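Local coordinates for protein cysteine protease S273R (African swine fever virus pig/Kenya/KEN-50/1950, PDB 6LJ9) that probably cleaves the viral polyprotein precursors pp220 and pp62 into core-shell proteins and counters host innate immunity, acting as a cysteine protease of the SUMO-protease-like C63 family, at residues V127-V132 against V174-D179; R203-L208 against V215-V220. One frame throughout, in Å; residues are numbered along the deposited sequence.

Interaction 1: V127-V132 against V174-D179; sequences VDMVKV and VDMRGD
Met129 and Met176, both selenomethionines, lie askew to one another, and the point where they meet is CG of Met129 against SE of Met176, 3.9 Å apart. Each is shaped by its torsions. In Met129 the first torsion (chi1 -152°) turns CG away from the backbone N and up to the partner, while bends at the next two bonds fold SE and CE back. In Met176 the extended chi2, 167°, carries SE to Met129, and the bend at the last bond swings the methyl CE to within 4.5 Å of Val132 CG1, one helical turn further on. Val174 adds CG1 to the Met129 CG at 4.3 Å. The contact is thus wholly apolar and buried, though small.

The polar bonds lie within each segment. Asp128 is the N-cap of the helix, its OD1 accepting from Val130 N (3.2 Å). At the end of the strand, Asp175 OD1 takes Arg177 N in an Asx turn and Arg177 NE (2.7 Å) from the opposite face of the carboxylate, while NH2 reaches OD2, a side-on salt bridge that Arg243 extends.

Helix 129-134 therefore packs by its first turn against the end of strand 169-175 and the residue that follows it, with Phe153 of strand 152-158 touching Met129 and Val174, and Leu208 of helix 195-208 touching both selenomethionines.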
ATOM      1  N   VAL B 127      10.483  19.103   8.188  1.00 58.71           N
ATOM      2  CA  VAL B 127       9.508  18.025   8.127  1.00 52.12           C
ATOM      3  C   VAL B 127       9.197  17.562   9.544  1.00 44.16           C
ATOM      4  O   VAL B 127      10.078  17.518  10.412  1.00 41.64           O
ATOM      5  CB  VAL B 127      10.024  16.871   7.245  1.00 51.91           C
ATOM      6  CG1 VAL B 127      11.149  16.101   7.934  1.00 63.05           C
ATOM      7  CG2 VAL B 127       8.888  15.946   6.853  1.00 36.77           C
ATOM      8  N   ASP B 128       7.929  17.253   9.796  1.00 42.27           N
ATOM      9  CA  ASP B 128       7.477  16.733  11.081  1.00 34.64           C
ATOM     10  C   ASP B 128       6.945  15.329  10.833  1.00 32.56           C
ATOM     11  O   ASP B 128       5.901  15.160  10.193  1.00 25.81           O
ATOM     12  CB  ASP B 128       6.413  17.641  11.698  1.00 39.46           C
ATOM     13  CG  ASP B 128       6.131  17.318  13.158  1.00 55.86           C
ATOM     14  OD1 ASP B 128       6.277  16.144  13.556  1.00 54.19           O
ATOM     15  OD2 ASP B 128       5.760  18.245  13.909  1.00 61.84           O
HETATM   16  N   MSE B 129       7.662  14.326  11.334  1.00 32.53           N
HETATM   17  CA  MSE B 129       7.350  12.929  11.045  1.00 24.61           C
HETATM   18  C   MSE B 129       5.962  12.536  11.539  1.00 26.96           C
HETATM   19  O   MSE B 129       5.317  11.660  10.964  1.00 41.13           O
HETATM   20  CB  MSE B 129       8.407  12.009  11.660  1.00 24.50           C
HETATM   21  CG  MSE B 129       8.591  10.699  10.911  1.00 23.15           C
HETATM   22 SE   MSE B 129       9.022  10.983   9.030  0.72 32.28          SE
HETATM   23  CE  MSE B 129      10.629  12.066   9.247  1.00 30.09           C
ATOM     24  N   VAL B 130       5.504  13.190  12.609  1.00 25.16           N
ATOM     25  CA  VAL B 130       4.140  12.968  13.081  1.00 29.76           C
ATOM     26  C   VAL B 130       3.137  13.526  12.080  1.00 31.76           C
ATOM     27  O   VAL B 130       2.136  12.876  11.755  1.00 28.90           O
ATOM     28  CB  VAL B 130       3.946  13.583  14.478  1.00 40.08           C
ATOM     29  CG1 VAL B 130       2.492  13.467  14.910  1.00 29.51           C
ATOM     30  CG2 VAL B 130       4.857  12.902  15.482  1.00 37.11           C
ATOM     31  N   LYS B 131       3.383  14.739  11.578  1.00 28.97           N
ATOM     32  CA  LYS B 131       2.510  15.298  10.551  1.00 24.76           C
ATOM     33  C   LYS B 131       2.596  14.495   9.258  1.00 25.99           C
ATOM     34  O   LYS B 131       1.624  14.437   8.497  1.00 36.52           O
ATOM     35  CB  LYS B 131       2.859  16.766  10.297  1.00 32.03           C
ATOM     36  CG  LYS B 131       2.781  17.661  11.527  1.00 38.18           C
ATOM     37  CD  LYS B 131       3.236  19.080  11.211  1.00 50.06           C
ATOM     38  CE  LYS B 131       2.105  19.939  10.673  1.00 61.39           C
ATOM     39  NZ  LYS B 131       1.194  20.376  11.766  1.00 73.53           N
ATOM     40  N   VAL B 132       3.746  13.869   8.997  1.00 27.92           N
ATOM     41  CA  VAL B 132       3.862  12.963   7.855  1.00 17.57           C
ATOM     42  C   VAL B 132       2.939  11.767   8.040  1.00 26.88           C
ATOM     43  O   VAL B 132       2.221  11.361   7.119  1.00 18.67           O
ATOM     44  CB  VAL B 132       5.324  12.521   7.665  1.00 17.62           C
ATOM     45  CG1 VAL B 132       5.416  11.403   6.637  1.00 15.06           C
ATOM     46  CG2 VAL B 132       6.179  13.696   7.245  1.00 18.93           C
ATOM     47  N   VAL B 174      12.480   5.623   7.144  1.00 18.75           N
ATOM     48  CA  VAL B 174      11.690   5.564   8.368  1.00 21.07           C
ATOM     49  C   VAL B 174      10.514   4.636   8.102  1.00 23.54           C
ATOM     50  O   VAL B 174       9.641   4.942   7.280  1.00 18.35           O
ATOM     51  CB  VAL B 174      11.211   6.953   8.810  1.00 22.13           C
ATOM     52  CG1 VAL B 174      10.337   6.844  10.052  1.00 27.29           C
ATOM     53  CG2 VAL B 174      12.398   7.867   9.064  1.00 20.19           C
ATOM     54  N   ASP B 175      10.489   3.499   8.790  1.00 24.22           N
ATOM     55  CA  ASP B 175       9.450   2.495   8.608  1.00 22.03           C
ATOM     56  C   ASP B 175       8.462   2.613   9.763  1.00 27.42           C
ATOM     57  O   ASP B 175       8.796   2.297  10.910  1.00 23.65           O
ATOM     58  CB  ASP B 175      10.057   1.095   8.534  1.00 20.61           C
ATOM     59  CG  ASP B 175       9.052   0.040   8.115  1.00 26.50           C
ATOM     60  OD1 ASP B 175       7.874   0.384   7.882  1.00 27.17           O
ATOM     61  OD2 ASP B 175       9.445  -1.141   8.015  1.00 37.33           O
HETATM   62  N   MSE B 176       7.253   3.073   9.460  1.00 13.90           N
HETATM   63  CA  MSE B 176       6.209   3.228  10.466  1.00 23.28           C
HETATM   64  C   MSE B 176       5.034   2.297  10.178  1.00 20.16           C
HETATM   65  O   MSE B 176       3.888   2.605  10.505  1.00 20.72           O
HETATM   66  CB  MSE B 176       5.733   4.682  10.519  1.00 16.97           C
HETATM   67  CG  MSE B 176       6.819   5.676  10.901  1.00 24.85           C
HETATM   68 SE   MSE B 176       6.307   7.529  10.568  0.76 31.36          SE
HETATM   69  CE  MSE B 176       6.401   7.522   8.621  1.00 27.86           C
ATOM     70  N   ARG B 177       5.333   1.153   9.560  1.00 16.12           N
ATOM     71  CA  ARG B 177       4.316   0.165   9.219  1.00 24.63           C
ATOM     72  C   ARG B 177       4.156  -0.906  10.290  1.00 25.67           C
ATOM     73  O   ARG B 177       3.039  -1.372  10.534  1.00 26.33           O
ATOM     74  CB  ARG B 177       4.654  -0.502   7.882  1.00 23.06           C
ATOM     75  CG  ARG B 177       4.629   0.429   6.681  1.00 21.90           C
ATOM     76  CD  ARG B 177       5.263  -0.233   5.468  1.00 14.17           C
ATOM     77  NE  ARG B 177       6.666  -0.561   5.707  1.00 14.63           N
ATOM     78  CZ  ARG B 177       7.493  -1.028   4.779  1.00 20.42           C
ATOM     79  NH1 ARG B 177       7.060  -1.222   3.541  1.00 18.67           N
ATOM     80  NH2 ARG B 177       8.755  -1.299   5.086  1.00 12.94           N
ATOM     81  N   GLY B 178       5.246  -1.315  10.936  1.00 31.30           N
ATOM     82  CA  GLY B 178       5.216  -2.431  11.852  1.00 36.11           C
ATOM     83  C   GLY B 178       4.957  -2.021  13.289  1.00 46.95           C
ATOM     84  O   GLY B 178       4.733  -0.852  13.612  1.00 53.34           O
ATOM     85  N   ASP B 179       4.999  -3.023  14.169  1.00 30.93           N
ATOM     86  CA  ASP B 179       4.759  -2.766  15.582  1.00 20.46           C
ATOM     87  C   ASP B 179       5.937  -2.062  16.237  1.00 31.77           C
ATOM     88  O   ASP B 179       5.752  -1.398  17.263  1.00 40.29           O
ATOM     89  CB  ASP B 179       4.446  -4.071  16.318  1.00 38.77           C
ATOM     90  CG  ASP B 179       3.739  -3.838  17.648  1.00 51.88           C
ATOM     91  OD1 ASP B 179       2.771  -3.050  17.682  1.00 57.86           O
ATOM     92  OD2 ASP B 179       4.147  -4.448  18.658  1.00 53.90           O
TER

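Interaction 2: R203-L208 against V215-V220; sequences RVKQQL and VKTLAV
Lys205 lies across the start of strand 215-220 and makes most of the helix's share of this contact through its methylenes. The apolar part comes first. With CG anti to the backbone N (chi1 176°) and every later torsion extended, the chain is a straight rod that runs alongside Val215 in the opposite sense and crosses Thr217 at about a right angle. Its CG rests 3.9 Å from Val215 CG1, and its CD is 3.8 Å from the methyl CG2 of Thr217. One turn later in the helix, Leu208 supplies its CB to the other branch of Val215, CG2, at 3.9 Å, so the two methyls of this valine are shared between two helix residues.

The second kind of approach is polar only on one side: Lys205 CE comes to 3.3 Å from the carbonyl O of Val215, whereas NZ stays 4.0 Å from that oxygen and makes no hydrogen bond to it.

Geometrically, the helix segment runs almost antiparallel to the strand, at 168°, with 8.5 Å between their axes. Helix 195-208 is the crossover helix of a beta-alpha-beta unit, running back against strand 215-220, which pairs parallel to strand 181-186. From that first strand, Ile183 touches Val204 and Lys205, and Trp181 touches Leu208.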
ATOM      1  N   ARG B 203      15.938  13.310  16.883  1.00 43.63           N
ATOM      2  CA  ARG B 203      14.800  14.222  16.929  1.00 44.49           C
ATOM      3  C   ARG B 203      13.540  13.558  16.385  1.00 35.59           C
ATOM      4  O   ARG B 203      12.445  13.749  16.927  1.00 36.52           O
ATOM      5  CB  ARG B 203      15.121  15.500  16.150  1.00 38.43           C
ATOM      6  CG  ARG B 203      14.135  16.646  16.363  1.00 39.95           C
ATOM      7  CD  ARG B 203      13.023  16.658  15.316  1.00 42.61           C
ATOM      8  NE  ARG B 203      13.540  16.892  13.969  1.00 71.21           N
ATOM      9  CZ  ARG B 203      13.669  18.092  13.414  1.00 92.93           C
ATOM     10  NH1 ARG B 203      13.312  19.180  14.086  1.00 94.05           N
ATOM     11  NH2 ARG B 203      14.150  18.210  12.183  1.00100.21           N
ATOM     12  N   VAL B 204      13.675  12.775  15.311  1.00 32.88           N
ATOM     13  CA  VAL B 204      12.523  12.071  14.755  1.00 24.44           C
ATOM     14  C   VAL B 204      12.019  11.010  15.725  1.00 19.85           C
ATOM     15  O   VAL B 204      10.810  10.758  15.810  1.00 26.85           O
ATOM     16  CB  VAL B 204      12.885  11.465  13.385  1.00 22.16           C
ATOM     17  CG1 VAL B 204      11.731  10.644  12.833  1.00 25.62           C
ATOM     18  CG2 VAL B 204      13.267  12.564  12.403  1.00 20.64           C
ATOM     19  N   LYS B 205      12.924  10.381  16.480  1.00 25.18           N
ATOM     20  CA  LYS B 205      12.513   9.356  17.434  1.00 33.02           C
ATOM     21  C   LYS B 205      11.636   9.938  18.538  1.00 31.08           C
ATOM     22  O   LYS B 205      10.628   9.333  18.919  1.00 29.93           O
ATOM     23  CB  LYS B 205      13.742   8.670  18.030  1.00 29.70           C
ATOM     24  CG  LYS B 205      13.423   7.643  19.104  1.00 28.33           C
ATOM     25  CD  LYS B 205      14.689   6.999  19.645  1.00 34.94           C
ATOM     26  CE  LYS B 205      14.381   6.064  20.802  1.00 43.55           C
ATOM     27  NZ  LYS B 205      15.615   5.421  21.333  1.00 42.60           N
ATOM     28  N   GLN B 206      12.003  11.111  19.063  1.00 39.74           N
ATOM     29  CA  GLN B 206      11.186  11.738  20.099  1.00 40.02           C
ATOM     30  C   GLN B 206       9.816  12.126  19.562  1.00 39.24           C
ATOM     31  O   GLN B 206       8.807  12.013  20.270  1.00 46.44           O
ATOM     32  CB  GLN B 206      11.902  12.959  20.672  1.00 29.02           C
ATOM     33  CG  GLN B 206      13.049  12.616  21.600  1.00 62.62           C
ATOM     34  CD  GLN B 206      12.601  11.815  22.804  1.00 83.71           C
ATOM     35  OE1 GLN B 206      11.577  12.113  23.418  1.00 95.23           O
ATOM     36  NE2 GLN B 206      13.365  10.783  23.145  1.00 79.39           N
ATOM     37  N   GLN B 207       9.760  12.595  18.314  1.00 34.67           N
ATOM     38  CA  GLN B 207       8.476  12.915  17.699  1.00 31.68           C
ATOM     39  C   GLN B 207       7.610  11.668  17.568  1.00 24.73           C
ATOM     40  O   GLN B 207       6.435  11.670  17.955  1.00 30.99           O
ATOM     41  CB  GLN B 207       8.695  13.564  16.332  1.00 34.11           C
ATOM     42  CG  GLN B 207       9.307  14.953  16.387  1.00 49.53           C
ATOM     43  CD  GLN B 207       9.446  15.583  15.014  1.00 59.65           C
ATOM     44  OE1 GLN B 207       9.490  14.886  13.999  1.00 47.05           O
ATOM     45  NE2 GLN B 207       9.511  16.908  14.977  1.00 62.55           N
ATOM     46  N   LEU B 208       8.181  10.586  17.035  1.00 24.93           N
ATOM     47  CA  LEU B 208       7.405   9.369  16.824  1.00 29.42           C
ATOM     48  C   LEU B 208       7.036   8.693  18.138  1.00 28.98           C
ATOM     49  O   LEU B 208       6.035   7.970  18.199  1.00 22.29           O
ATOM     50  CB  LEU B 208       8.179   8.405  15.925  1.00 24.64           C
ATOM     51  CG  LEU B 208       8.340   8.871  14.477  1.00 31.75           C
ATOM     52  CD1 LEU B 208       9.113   7.847  13.663  1.00 16.54           C
ATOM     53  CD2 LEU B 208       6.978   9.143  13.854  1.00 30.32           C
ATOM     54  N   VAL B 215      10.070   2.814  19.065  1.00 22.12           N
ATOM     55  CA  VAL B 215      10.778   3.485  17.980  1.00 21.60           C
ATOM     56  C   VAL B 215      12.268   3.236  18.166  1.00 31.49           C
ATOM     57  O   VAL B 215      12.829   3.567  19.218  1.00 31.08           O
ATOM     58  CB  VAL B 215      10.485   4.995  17.939  1.00 30.45           C
ATOM     59  CG1 VAL B 215      11.095   5.616  16.693  1.00 24.53           C
ATOM     60  CG2 VAL B 215       8.986   5.256  17.992  1.00 26.04           C
ATOM     61  N   LYS B 216      12.906   2.659  17.151  1.00 26.35           N
ATOM     62  CA  LYS B 216      14.332   2.370  17.174  1.00 32.57           C
ATOM     63  C   LYS B 216      15.069   3.260  16.182  1.00 37.80           C
ATOM     64  O   LYS B 216      14.561   3.547  15.093  1.00 31.35           O
ATOM     65  CB  LYS B 216      14.613   0.904  16.830  1.00 41.60           C
ATOM     66  CG  LYS B 216      14.137  -0.112  17.852  1.00 75.65           C
ATOM     67  CD  LYS B 216      14.561  -1.513  17.432  1.00 92.54           C
ATOM     68  CE  LYS B 216      14.047  -2.575  18.388  1.00 97.20           C
ATOM     69  NZ  LYS B 216      14.417  -3.946  17.933  1.00 99.90           N
ATOM     70  N   THR B 217      16.266   3.693  16.566  1.00 31.03           N
ATOM     71  CA  THR B 217      17.224   4.285  15.643  1.00 33.43           C
ATOM     72  C   THR B 217      18.281   3.241  15.309  1.00 33.89           C
ATOM     73  O   THR B 217      18.787   2.552  16.199  1.00 40.78           O
ATOM     74  CB  THR B 217      17.884   5.531  16.236  1.00 29.20           C
ATOM     75  OG1 THR B 217      18.623   5.172  17.409  1.00 41.93           O
ATOM     76  CG2 THR B 217      16.836   6.573  16.597  1.00 36.06           C
ATOM     77  N   LEU B 218      18.606   3.122  14.024  1.00 38.18           N
ATOM     78  CA  LEU B 218      19.447   2.029  13.556  1.00 31.89           C
ATOM     79  C   LEU B 218      20.414   2.521  12.493  1.00 41.66           C
ATOM     80  O   LEU B 218      20.009   3.203  11.547  1.00 42.32           O
ATOM     81  CB  LEU B 218      18.592   0.889  12.996  1.00 39.20           C
ATOM     82  CG  LEU B 218      19.358  -0.290  12.402  1.00 57.75           C
ATOM     83  CD1 LEU B 218      20.044  -1.102  13.491  1.00 66.84           C
ATOM     84  CD2 LEU B 218      18.420  -1.152  11.593  1.00 53.90           C
ATOM     85  N   ALA B 219      21.684   2.160  12.649  1.00 27.07           N
ATOM     86  CA  ALA B 219      22.725   2.474  11.675  1.00 37.18           C
ATOM     87  C   ALA B 219      23.059   1.188  10.926  1.00 40.94           C
ATOM     88  O   ALA B 219      23.744   0.308  11.456  1.00 38.04           O
ATOM     89  CB  ALA B 219      23.953   3.062  12.361  1.00 23.91           C
ATOM     90  N   VAL B 220      22.563   1.076   9.696  1.00 26.37           N
ATOM     91  CA  VAL B 220      22.835  -0.087   8.859  1.00 31.44           C
ATOM     92  C   VAL B 220      24.188   0.107   8.189  1.00 33.90           C
ATOM     93  O   VAL B 220      24.267   0.405   6.992  1.00 28.18           O
ATOM     94  CB  VAL B 220      21.719  -0.307   7.821  1.00 35.39           C
ATOM     95  CG1 VAL B 220      21.886  -1.654   7.131  1.00 25.90           C
ATOM     96  CG2 VAL B 220      20.352  -0.205   8.481  1.00 26.30           C
TER

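In the fold
Two contacts of different span put helices against one five-stranded mixed sheet. From the N terminus, interaction 1 closes a long loop of 41 residues that includes strand 152-158 and most of strand 169-175, bringing helix 129-134 to the sheet's middle strand. The chain then forms strand 181-186 and helix 195-208, and interaction 2 closes a short loop of six residues, 209-214, placing an edge strand within this chain, 215-220, beside that helix. The contacts follow in series, neither nesting nor crossing. Helix 195-208 joins them in space: Val204 CG1 packs on Met129 CG at 3.7 Å, and Gln207 OE1 probably accepts from Met129 N. The centres of interactions 1 and 2 are about 10 Å apart.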